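Local coordinates for protein beta sliding clamp (Borrelia burgdorferi, PDB 6DJ8) that probably tethers DNA polymerases and other proteins to DNA as a ring-shaped head-to-tail homodimer, giving replication its processivity, at residues I63-T68 with D252-A257; V179-Y184 with V220-F225. All blocks are in the same frame, centred on the assembly; numbering follows the deposited sequence.

Interaction 1: residues I63-T68 with D252-A257; sequences IFFEST and DNYKIA
Phe65 leaves its strand with CG anti to the backbone N (chi1 169°), which lays the ring along the sheet toward residues 252-257. Past CB, Phe65 CD1 rests 4.0 Å from Ile256 CG1. Farther out, CE1 and CZ meet Tyr254, with Phe65 CZ 3.4 Å from Tyr254 CD1; the two rings touch rim to rim, planes at 37°, neither over the other's face. Ser67 CB packs on the same tyrosine rim, and Tyr254 OH goes on to hydrogen-bond Lys28 and Glu25. Helices 19-29 and 223-231 cover this face. The backbones beneath are antiparallel neighbours (axes at 174°): strand 64-70 of the N-terminal domain pairs with strand 254-259 of the central domain, so one sheet runs across the domain boundary within the subunit, as in the ring-shaped processivity factors of this family. Phe64 pairs with Ala257 and Glu66 with Lys255, each through two N-H...O bonds; Phe64 N to Ala257 O, 2.7 Å, is the shortest. At the other end Thr68 N gives a longer bond to Asn253 O. Asn253 CG takes the crowded position between backbone N and carbonyl carbon, so Asn253 ND2 returns to Thr68 O at 2.9 Å, above that carbonyl plane; ND2 also binds Glu25. A water donates to Asn253 O and, weakly, to Glu66 O. Opposite charges stay apart, Glu66 OE1 4.8 Å from Lys255 NZ.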
loop_
_atom_site.group_PDB
_atom_site.type_symbol
_atom_site.label_atom_id
_atom_site.label_comp_id
_atom_site.label_asym_id
_atom_site.label_seq_id
_atom_site.Cartn_x
_atom_site.Cartn_y
_atom_site.Cartn_z
ATOM N N ILE A 63 16.774 -13.149 18.536
ATOM C CA ILE A 63 17.760 -12.460 17.720
ATOM C C ILE A 63 18.267 -11.264 18.516
ATOM O O ILE A 63 17.474 -10.524 19.116
ATOM C CB ILE A 63 17.133 -12.001 16.392
ATOM C CG1 ILE A 63 16.739 -13.215 15.544
ATOM C CG2 ILE A 63 18.090 -11.079 15.652
ATOM C CD1 ILE A 63 15.836 -12.903 14.375
ATOM N N PHE A 64 19.586 -11.086 18.544
ATOM C CA PHE A 64 20.232 -9.958 19.205
ATOM C C PHE A 64 21.016 -9.208 18.144
ATOM O O PHE A 64 21.837 -9.804 17.438
ATOM C CB PHE A 64 21.125 -10.426 20.363
ATOM C CG PHE A 64 20.348 -10.908 21.533
ATOM C CD1 PHE A 64 19.877 -12.198 21.589
ATOM C CD2 PHE A 64 20.016 -10.029 22.559
ATOM C CE1 PHE A 64 19.129 -12.624 22.672
ATOM C CE2 PHE A 64 19.268 -10.444 23.637
ATOM C CZ PHE A 64 18.829 -11.748 23.696
ATOM N N PHE A 65 20.734 -7.921 18.006
ATOM C CA PHE A 65 21.263 -7.120 16.916
ATOM C C PHE A 65 22.063 -5.966 17.489
ATOM O O PHE A 65 21.666 -5.361 18.488
ATOM C CB PHE A 65 20.124 -6.581 16.032
ATOM C CG PHE A 65 20.558 -5.532 15.036
ATOM C CD1 PHE A 65 21.014 -5.902 13.782
ATOM C CD2 PHE A 65 20.480 -4.174 15.345
ATOM C CE1 PHE A 65 21.408 -4.959 12.848
ATOM C CE2 PHE A 65 20.877 -3.210 14.421
ATOM C CZ PHE A 65 21.330 -3.589 13.175
ATOM N N GLU A 66 23.177 -5.648 16.841
ATOM C CA GLU A 66 23.979 -4.516 17.276
ATOM C C GLU A 66 24.609 -3.848 16.061
ATOM O O GLU A 66 25.161 -4.527 15.189
ATOM C CB GLU A 66 25.040 -4.995 18.277
ATOM C CG GLU A 66 26.270 -4.148 18.333
ATOM C CD GLU A 66 27.173 -4.511 19.490
ATOM O OE1 GLU A 66 28.317 -4.014 19.506
ATOM O OE2 GLU A 66 26.748 -5.305 20.359
ATOM N N SER A 67 24.507 -2.521 15.996
ATOM C CA SER A 67 25.122 -1.724 14.942
ATOM C C SER A 67 25.861 -0.551 15.573
ATOM O O SER A 67 25.556 -0.123 16.690
ATOM C CB SER A 67 24.098 -1.192 13.936
ATOM O OG SER A 67 23.268 -0.203 14.524
ATOM N N THR A 68 26.827 -0.013 14.831
ATOM C CA THR A 68 27.639 1.083 15.328
ATOM C C THR A 68 27.826 2.119 14.233
ATOM O O THR A 68 28.011 1.772 13.062
ATOM C CB THR A 68 29.013 0.571 15.813
ATOM O OG1 THR A 68 29.801 1.677 16.264
ATOM C CG2 THR A 68 29.747 -0.129 14.692
ATOM N N ASP A 252 30.232 -5.501 7.875
ATOM C CA ASP A 252 30.194 -4.043 7.916
ATOM C C ASP A 252 30.125 -3.549 9.354
ATOM O O ASP A 252 30.962 -3.935 10.173
ATOM C CB ASP A 252 29.035 -3.528 7.079
ATOM C CG ASP A 252 29.229 -3.823 5.592
ATOM O OD1 ASP A 252 30.362 -3.661 5.091
ATOM O OD2 ASP A 252 28.260 -4.228 4.928
ATOM N N ASN A 253 29.112 -2.757 9.708
ATOM C CA ASN A 253 29.037 -2.240 11.069
ATOM C C ASN A 253 28.013 -2.987 11.920
ATOM O O ASN A 253 27.483 -2.421 12.883
ATOM C CB ASN A 253 28.749 -0.732 11.054
ATOM C CG ASN A 253 27.493 -0.369 10.268
ATOM O OD1 ASN A 253 27.185 -0.964 9.233
ATOM N ND2 ASN A 253 26.760 0.626 10.759
ATOM N N TYR A 254 27.765 -4.268 11.614
ATOM C CA TYR A 254 26.716 -5.049 12.251
ATOM C C TYR A 254 27.258 -6.308 12.921
ATOM O O TYR A 254 28.249 -6.904 12.481
ATOM C CB TYR A 254 25.623 -5.446 11.242
ATOM C CG TYR A 254 25.007 -4.272 10.527
ATOM C CD1 TYR A 254 24.124 -3.419 11.189
ATOM C CD2 TYR A 254 25.311 -4.004 9.199
ATOM C CE1 TYR A 254 23.558 -2.333 10.545
ATOM C CE2 TYR A 254 24.753 -2.927 8.545
ATOM C CZ TYR A 254 23.877 -2.089 9.223
ATOM O OH TYR A 254 23.345 -1.009 8.560
ATOM N N LYS A 255 26.604 -6.690 14.017
ATOM C CA LYS A 255 26.792 -7.979 14.663
ATOM C C LYS A 255 25.409 -8.466 15.040
ATOM O O LYS A 255 24.589 -7.685 15.525
ATOM C CB LYS A 255 27.697 -7.889 15.898
ATOM C CG LYS A 255 29.063 -7.278 15.635
ATOM C CD LYS A 255 29.873 -7.179 16.931
ATOM C CE LYS A 255 31.301 -6.739 16.664
ATOM N NZ LYS A 255 32.057 -6.511 17.933
ATOM N N ILE A 256 25.117 -9.720 14.731
ATOM C CA ILE A 256 23.798 -10.297 14.954
ATOM C C ILE A 256 23.987 -11.719 15.448
ATOM O O ILE A 256 24.889 -12.425 14.986
ATOM C CB ILE A 256 22.941 -10.289 13.667
ATOM C CG1 ILE A 256 23.262 -9.067 12.814
ATOM C CG2 ILE A 256 21.445 -10.301 13.997
ATOM C CD1 ILE A 256 22.603 -9.090 11.494
ATOM N N ALA A 257 23.124 -12.148 16.363
ATOM C CA ALA A 257 23.182 -13.509 16.871
ATOM C C ALA A 257 21.772 -13.993 17.173
ATOM O O ALA A 257 20.858 -13.191 17.399
ATOM C CB ALA A 257 24.058 -13.609 18.127
HETATM O O HOH W 1 28.368 -3.674 15.363
#

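Interaction 2: residues V179-Y184 with V220-F225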
loop_
_atom_site.group_PDB
_atom_site.type_symbol
_atom_site.label_atom_id
_atom_site.label_comp_id
_atom_site.label_asym_id
_atom_site.label_seq_id
_atom_site.Cartn_x
_atom_site.Cartn_y
_atom_site.Cartn_z
ATOM N N VAL A 179 11.255 -27.329 13.903
ATOM C CA VAL A 179 12.333 -27.769 13.029
ATOM C C VAL A 179 12.165 -27.196 11.625
ATOM O O VAL A 179 13.104 -26.640 11.047
ATOM C CB VAL A 179 12.421 -29.305 13.022
ATOM C CG1 VAL A 179 13.351 -29.769 11.938
ATOM C CG2 VAL A 179 12.897 -29.799 14.384
ATOM N N LEU A 180 10.968 -27.302 11.058
ATOM C CA LEU A 180 10.778 -26.878 9.676
ATOM C C LEU A 180 10.879 -25.365 9.517
ATOM O O LEU A 180 11.075 -24.884 8.393
ATOM C CB LEU A 180 9.418 -27.371 9.164
ATOM C CG LEU A 180 9.354 -28.903 9.113
ATOM C CD1 LEU A 180 8.119 -29.365 8.377
ATOM C CD2 LEU A 180 10.622 -29.478 8.475
ATOM N N ASN A 181 10.753 -24.608 10.608
ATOM C CA ASN A 181 10.918 -23.157 10.538
ATOM C C ASN A 181 12.384 -22.758 10.470
ATOM O O ASN A 181 12.691 -21.590 10.210
ATOM C CB ASN A 181 10.236 -22.497 11.747
ATOM C CG ASN A 181 10.405 -20.980 11.772
ATOM O OD1 ASN A 181 11.171 -20.443 12.571
ATOM N ND2 ASN A 181 9.712 -20.291 10.875
ATOM N N GLY A 182 13.302 -23.712 10.615
ATOM C CA GLY A 182 14.712 -23.415 10.569
ATOM C C GLY A 182 15.322 -23.679 9.202
ATOM O O GLY A 182 14.774 -24.411 8.378
ATOM N N VAL A 183 16.460 -23.037 8.971
ATOM C CA VAL A 183 17.308 -23.313 7.821
ATOM C C VAL A 183 18.351 -24.316 8.288
ATOM O O VAL A 183 18.989 -24.109 9.325
ATOM C CB VAL A 183 17.967 -22.030 7.301
ATOM C CG1 VAL A 183 18.917 -22.354 6.174
ATOM C CG2 VAL A 183 16.889 -21.029 6.852
ATOM N N TYR A 184 18.485 -25.431 7.562
ATOM C CA TYR A 184 19.382 -26.513 7.962
ATOM C C TYR A 184 20.739 -26.347 7.280
ATOM O O TYR A 184 20.820 -26.267 6.048
ATOM C CB TYR A 184 18.755 -27.872 7.629
ATOM C CG TYR A 184 19.592 -29.077 8.002
ATOM C CD1 TYR A 184 20.160 -29.187 9.265
ATOM C CD2 TYR A 184 19.772 -30.132 7.101
ATOM C CE1 TYR A 184 20.922 -30.312 9.625
ATOM C CE2 TYR A 184 20.528 -31.252 7.444
ATOM C CZ TYR A 184 21.103 -31.332 8.712
ATOM O OH TYR A 184 21.842 -32.434 9.074
ATOM N N VAL A 220 18.937 -23.143 12.067
ATOM C CA VAL A 220 18.846 -21.719 12.387
ATOM C C VAL A 220 17.445 -21.226 12.044
ATOM O O VAL A 220 17.014 -21.379 10.897
ATOM C CB VAL A 220 19.893 -20.902 11.613
ATOM C CG1 VAL A 220 19.806 -19.428 12.021
ATOM C CG2 VAL A 220 21.293 -21.462 11.863
ATOM N N PRO A 221 16.728 -20.613 12.976
ATOM C CA PRO A 221 15.394 -20.092 12.654
ATOM C C PRO A 221 15.470 -19.146 11.473
ATOM O O PRO A 221 16.410 -18.360 11.342
ATOM C CB PRO A 221 14.957 -19.371 13.934
ATOM C CG PRO A 221 15.746 -20.052 15.030
ATOM C CD PRO A 221 17.086 -20.303 14.375
ATOM N N VAL A 222 14.491 -19.265 10.574
ATOM C CA VAL A 222 14.574 -18.518 9.334
ATOM C C VAL A 222 14.490 -17.005 9.570
ATOM O O VAL A 222 14.989 -16.234 8.745
ATOM C CB VAL A 222 13.492 -18.998 8.343
ATOM C CG1 VAL A 222 12.059 -18.607 8.827
ATOM C CG2 VAL A 222 13.782 -18.429 6.954
ATOM N N LYS A 223 13.892 -16.551 10.670
ATOM C CA LYS A 223 13.644 -15.107 10.801
ATOM C C LYS A 223 14.928 -14.302 10.635
ATOM O O LYS A 223 14.936 -13.279 9.937
ATOM C CB LYS A 223 12.983 -14.781 12.139
ATOM C CG LYS A 223 12.755 -13.275 12.367
ATOM C CD LYS A 223 12.072 -13.006 13.688
ATOM C CE LYS A 223 11.767 -11.501 13.874
ATOM N NZ LYS A 223 11.176 -11.260 15.223
ATOM N N ILE A 224 16.046 -14.784 11.201
ATOM C CA ILE A 224 17.274 -14.000 11.087
ATOM C C ILE A 224 17.687 -13.834 9.631
ATOM O O ILE A 224 18.276 -12.810 9.262
ATOM C CB ILE A 224 18.425 -14.596 11.935
ATOM C CG1 ILE A 224 19.536 -13.546 12.062
ATOM C CG2 ILE A 224 18.973 -15.874 11.295
ATOM C CD1 ILE A 224 20.632 -13.915 13.041
ATOM N N PHE A 225 17.359 -14.804 8.765
ATOM C CA PHE A 225 17.740 -14.652 7.366
ATOM C C PHE A 225 16.859 -13.633 6.653
ATOM O O PHE A 225 17.349 -12.872 5.817
ATOM C CB PHE A 225 17.715 -16.016 6.661
ATOM C CG PHE A 225 18.715 -16.963 7.245
ATOM C CD1 PHE A 225 20.064 -16.783 6.996
ATOM C CD2 PHE A 225 18.330 -17.944 8.138
ATOM C CE1 PHE A 225 21.016 -17.617 7.585
ATOM C CE2 PHE A 225 19.264 -18.772 8.717
ATOM C CZ PHE A 225 20.617 -18.604 8.440
HETATM O O HOH W 2 12.127 -17.816 12.586
#
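Asn181 holds CG anti to its backbone N (chi1 178°), Val183 holds CG2 beside its backbone N and anti to the carbonyl carbon, and Phe225 turns CG beside its own N (chi1 -63°); the last two settings bring methyl and ring together tip to tip. Val183 CG2 lies 3.6 Å from Phe225 CD2 and almost as near to CE2, approaching the ring obliquely. Val222 holds CG1 in the crowded position between N and carbonyl carbon (chi1 69°). Val222 CG1 lies 3.5 Å from Asn181 ND2, while the other methyl, CG2, faces Val183 CG2. The backbones join as the end of an antiparallel strand pair, where strand 182-187 leaves a type I turn spanning Val179 to Gly182 and strand 218-221 runs into helix 223-231. Val183 and Val220 form a hydrogen-bonded pair: Val183 N reaches Val220 O at 2.6 Å, short and straight but above the carbonyl plane, and Val220 N returns a bond to Val183 O. One step on, Gly182 CA and Pro221 CA approach to 4.0 Å as a non-hydrogen-bonded pair. Beyond it Val222 N bonds Asn181 O at 3.0 Å, carrying the pairing past the strand to the approach of the helix. A water donates to Asn181 OD1 at 2.8 Å and accepts from the backbone N-H of Lys223. Helix 157-167 closes over the apolar side, with Ile167 on Val183 and Phe160 and Ile164 on Phe225. With its oxygen met by water and its nitrogen by His172 O, the buried Asn181 amide has both polar atoms satisfied and its rotation fixed beside the apolar Val183, Val222 and Phe225.

How the interactions relate
Interaction 2 is nested along the chain within the loop closed by interaction 1, and helix 223-231 relates the two. Its start belongs to residues 220-225, and Ile63 CD1 packs 3.7 Å from Ile224 N while Ile224 CD1 meets Ile256. Lys223 also forms a salt bridge with Asp60, just before 63-68. Interaction 1 crosses between two domains and is partly buried: the face of Phe65, Tyr254 and Ile256 is mainly apolar, with Ser67 beside them, while the other mixes Phe64 and Ala257 with the charged Glu66 and Lys255. Interaction 2 stays inside the central domain, at an outermost strand of a different sheet, and is buried; valine-phenylalanine packing and a water-bridged amide supplement its fewer backbone bonds.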